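Local coordinates for protein exotoxin 6 (Staphylococcus aureus subsp. aureus Mu50, PDB 4ZYS) that is a secreted staphylococcal superantigen-like exotoxin that probably binds sugars or other host molecules to interfere with immune defence, at residues Gly89-Asn94 with Asp127-Glu132. Sequence-based numbering, arbitrary orientation.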
ATOM      1  N   GLY A  89      -4.666   4.459   0.695  1.00 18.35           N
ATOM      2  CA  GLY A  89      -3.469   4.766   1.473  1.00 17.14           C
ATOM      3  C   GLY A  89      -3.622   5.852   2.518  1.00 19.27           C
ATOM      4  O   GLY A  89      -2.622   6.477   2.908  1.00 18.41           O
ATOM      5  N   VAL A  90      -4.881   6.103   2.958  1.00 14.96           N
ATOM      6  CA  VAL A  90      -5.203   7.099   3.990  1.00 14.71           C
ATOM      7  C   VAL A  90      -5.588   6.331   5.219  1.00 21.42           C
ATOM      8  O   VAL A  90      -6.529   5.531   5.204  1.00 24.35           O
ATOM      9  CB  VAL A  90      -6.263   8.169   3.595  1.00 18.27           C
ATOM     10  CG1 VAL A  90      -6.347   9.264   4.667  1.00 17.28           C
ATOM     11  CG2 VAL A  90      -5.920   8.790   2.230  1.00 17.41           C
ATOM     12  N   THR A  91      -4.800   6.521   6.265  1.00 17.28           N
ATOM     13  CA  THR A  91      -4.936   5.826   7.548  1.00 16.93           C
ATOM     14  C   THR A  91      -4.950   6.844   8.715  1.00 20.18           C
ATOM     15  O   THR A  91      -4.685   8.028   8.507  1.00 18.68           O
ATOM     16  CB  THR A  91      -3.759   4.810   7.704  1.00 20.38           C
ATOM     17  OG1 THR A  91      -2.516   5.489   7.544  1.00 20.08           O
ATOM     18  CG2 THR A  91      -3.821   3.640   6.723  1.00 13.37           C
ATOM     19  N   LYS A  92      -5.277   6.363   9.933  1.00 18.49           N
ATOM     20  CA  LYS A  92      -5.259   7.153  11.158  1.00 19.04           C
ATOM     21  C   LYS A  92      -3.816   7.203  11.638  1.00 22.65           C
ATOM     22  O   LYS A  92      -3.113   6.196  11.588  1.00 22.42           O
ATOM     23  CB  LYS A  92      -6.180   6.554  12.251  1.00 22.96           C
ATOM     24  CG  LYS A  92      -7.659   6.373  11.851  1.00 42.01           C
ATOM     25  CD  LYS A  92      -8.471   7.695  11.773  1.00 46.24           C
ATOM     26  CE  LYS A  92      -9.819   7.508  11.111  1.00 45.58           C
ATOM     27  NZ  LYS A  92     -10.782   8.581  11.473  1.00 53.69           N
ATOM     28  N   THR A  93      -3.371   8.373  12.090  1.00 18.79           N
ATOM     29  CA  THR A  93      -2.027   8.545  12.587  1.00 18.89           C
ATOM     30  C   THR A  93      -1.862   7.806  13.935  1.00 23.34           C
ATOM     31  O   THR A  93      -2.860   7.536  14.613  1.00 22.66           O
ATOM     32  CB  THR A  93      -1.697  10.036  12.705  1.00 24.18           C
ATOM     33  OG1 THR A  93      -0.279  10.156  12.707  1.00 23.55           O
ATOM     34  CG2 THR A  93      -2.280  10.689  13.971  1.00 23.54           C
ATOM     35  N   ASN A  94      -0.603   7.523  14.336  1.00 19.54           N
ATOM     36  CA  ASN A  94      -0.317   6.871  15.611  1.00 19.86           C
ATOM     37  C   ASN A  94      -0.677   7.771  16.778  1.00 25.43           C
ATOM     38  O   ASN A  94      -0.535   8.998  16.700  1.00 24.18           O
ATOM     39  CB  ASN A  94       1.169   6.462  15.717  1.00 18.31           C
ATOM     40  CG  ASN A  94       1.568   5.227  14.919  1.00 29.04           C
ATOM     41  OD1 ASN A  94       0.799   4.678  14.118  1.00 17.91           O
ATOM     42  ND2 ASN A  94       2.770   4.716  15.171  1.00 21.70           N
ATOM     43  N   ASP A 127      -2.015   1.746  12.232  1.00 21.06           N
ATOM     44  CA  ASP A 127      -3.004   1.616  11.185  1.00 20.31           C
ATOM     45  C   ASP A 127      -2.249   1.688   9.854  1.00 22.71           C
ATOM     46  O   ASP A 127      -1.867   2.770   9.449  1.00 22.65           O
ATOM     47  CB  ASP A 127      -4.053   2.731  11.343  1.00 21.43           C
ATOM     48  CG  ASP A 127      -5.261   2.548  10.450  1.00 25.32           C
ATOM     49  OD1 ASP A 127      -5.595   1.397  10.145  1.00 26.72           O
ATOM     50  OD2 ASP A 127      -5.866   3.569  10.048  1.00 24.46           O
ATOM     51  N   ILE A 128      -1.945   0.543   9.231  1.00 18.29           N
ATOM     52  CA  ILE A 128      -1.179   0.496   7.984  1.00 16.02           C
ATOM     53  C   ILE A 128      -2.087  -0.026   6.826  1.00 20.39           C
ATOM     54  O   ILE A 128      -2.785  -1.022   6.983  1.00 20.49           O
ATOM     55  CB  ILE A 128       0.136  -0.324   8.171  1.00 18.45           C
ATOM     56  CG1 ILE A 128       1.071  -0.226   6.922  1.00 18.54           C
ATOM     57  CG2 ILE A 128      -0.119  -1.798   8.582  1.00 19.35           C
ATOM     58  CD1 ILE A 128       2.565  -0.431   7.221  1.00 18.47           C
ATOM     59  N   SER A 129      -2.097   0.680   5.686  1.00 17.65           N
ATOM     60  CA  SER A 129      -2.920   0.293   4.549  1.00 17.02           C
ATOM     61  C   SER A 129      -2.295  -0.844   3.753  1.00 20.35           C
ATOM     62  O   SER A 129      -1.067  -0.957   3.680  1.00 19.59           O
ATOM     63  CB  SER A 129      -3.170   1.481   3.624  1.00 18.86           C
ATOM     64  OG  SER A 129      -1.974   1.919   3.004  1.00 20.69           O
ATOM     65  N   LEU A 130      -3.147  -1.635   3.084  1.00 15.98           N
ATOM     66  CA  LEU A 130      -2.686  -2.669   2.186  1.00 14.65           C
ATOM     67  C   LEU A 130      -1.946  -2.038   1.039  1.00 17.37           C
ATOM     68  O   LEU A 130      -1.014  -2.660   0.542  1.00 17.42           O
ATOM     69  CB  LEU A 130      -3.846  -3.536   1.685  1.00 14.98           C
ATOM     70  CG  LEU A 130      -4.431  -4.497   2.718  1.00 17.99           C
ATOM     71  CD1 LEU A 130      -5.577  -5.241   2.136  1.00 18.72           C
ATOM     72  CD2 LEU A 130      -3.391  -5.487   3.214  1.00 16.23           C
ATOM     73  N   LYS A 131      -2.302  -0.772   0.646  1.00 12.96           N
ATOM     74  CA  LYS A 131      -1.600  -0.018  -0.419  1.00 11.15           C
ATOM     75  C   LYS A 131      -0.106   0.097  -0.086  1.00 17.54           C
ATOM     76  O   LYS A 131       0.721  -0.136  -0.976  1.00 20.47           O
ATOM     77  CB  LYS A 131      -2.204   1.394  -0.603  1.00 10.89           C
ATOM     78  CG  LYS A 131      -1.453   2.252  -1.636  1.00 12.70           C
ATOM     79  CD  LYS A 131      -1.871   3.727  -1.615  1.00 19.07           C
ATOM     80  CE  LYS A 131      -1.479   4.473  -2.870  1.00 17.60           C
ATOM     81  NZ  LYS A 131      -2.208   3.973  -4.060  1.00 17.40           N
ATOM     82  N   GLU A 132       0.237   0.489   1.173  1.00 11.91           N
ATOM     83  CA  GLU A 132       1.638   0.673   1.603  1.00 13.19           C
ATOM     84  C   GLU A 132       2.384  -0.667   1.673  1.00 20.75           C
ATOM     85  O   GLU A 132       3.501  -0.771   1.162  1.00 20.47           O
ATOM     86  CB  GLU A 132       1.706   1.378   2.963  1.00 14.35           C
ATOM     87  CG  GLU A 132       3.125   1.513   3.496  1.00 22.86           C
ATOM     88  CD  GLU A 132       3.268   2.274   4.796  1.00 38.72           C
ATOM     89  OE1 GLU A 132       2.376   3.097   5.101  1.00 30.37           O
ATOM     90  OE2 GLU A 132       4.274   2.053   5.511  1.00 27.06           O
TER
HETATM   91  O   HOH W   1      -1.166   4.410  12.286  1.00 19.32           O
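The interface between the OB-fold and beta-grasp domains of this superantigen-like protein is bridged where Lys92, Thr91 and Gly89 of strand 84-92 meet Asp127, Ser129 and Lys131. Strands 90-92 and 127-129 run nearly antiparallel, at 169°, but belong to different sheets. The direct hydrogen bond joins backbone to side chain: Lys92 N donates to Asp127 OD2 at 2.9 Å, almost straight at 174°. OD2 receives it on its anti lone pair. With CG anti to the backbone N (chi1 -170°), the Asp127 carboxylate reaches across to this N-H. Lys60 adds a salt bridge to OD2, and Ser183 bonds OD1, so both oxygens are held. A water ties the strands together again: it lies 2.7 Å from both Lys92 O and Asn94 OD1, and accepts from Asp127 N at 2.8 Å. Thr91 turns its methyl to the beta-grasp side, with CG2 3.8 Å from Ser129 CB. Its OG1 is bonded to Lys125 NZ. Ser129 is the N-cap of helix 130-145, and its OG accepts from Glu132 N at 3.2 Å. That capping oxygen also lies 3.6 Å from Gly89 CA. Gly89 has positive phi and no CB, which leaves room for Lys131. The extended aliphatic part of Lys131 passes alongside this glycine and carries NZ to Ile87 O, while Lys131 CD rests 3.6 Å from Gly89 CA.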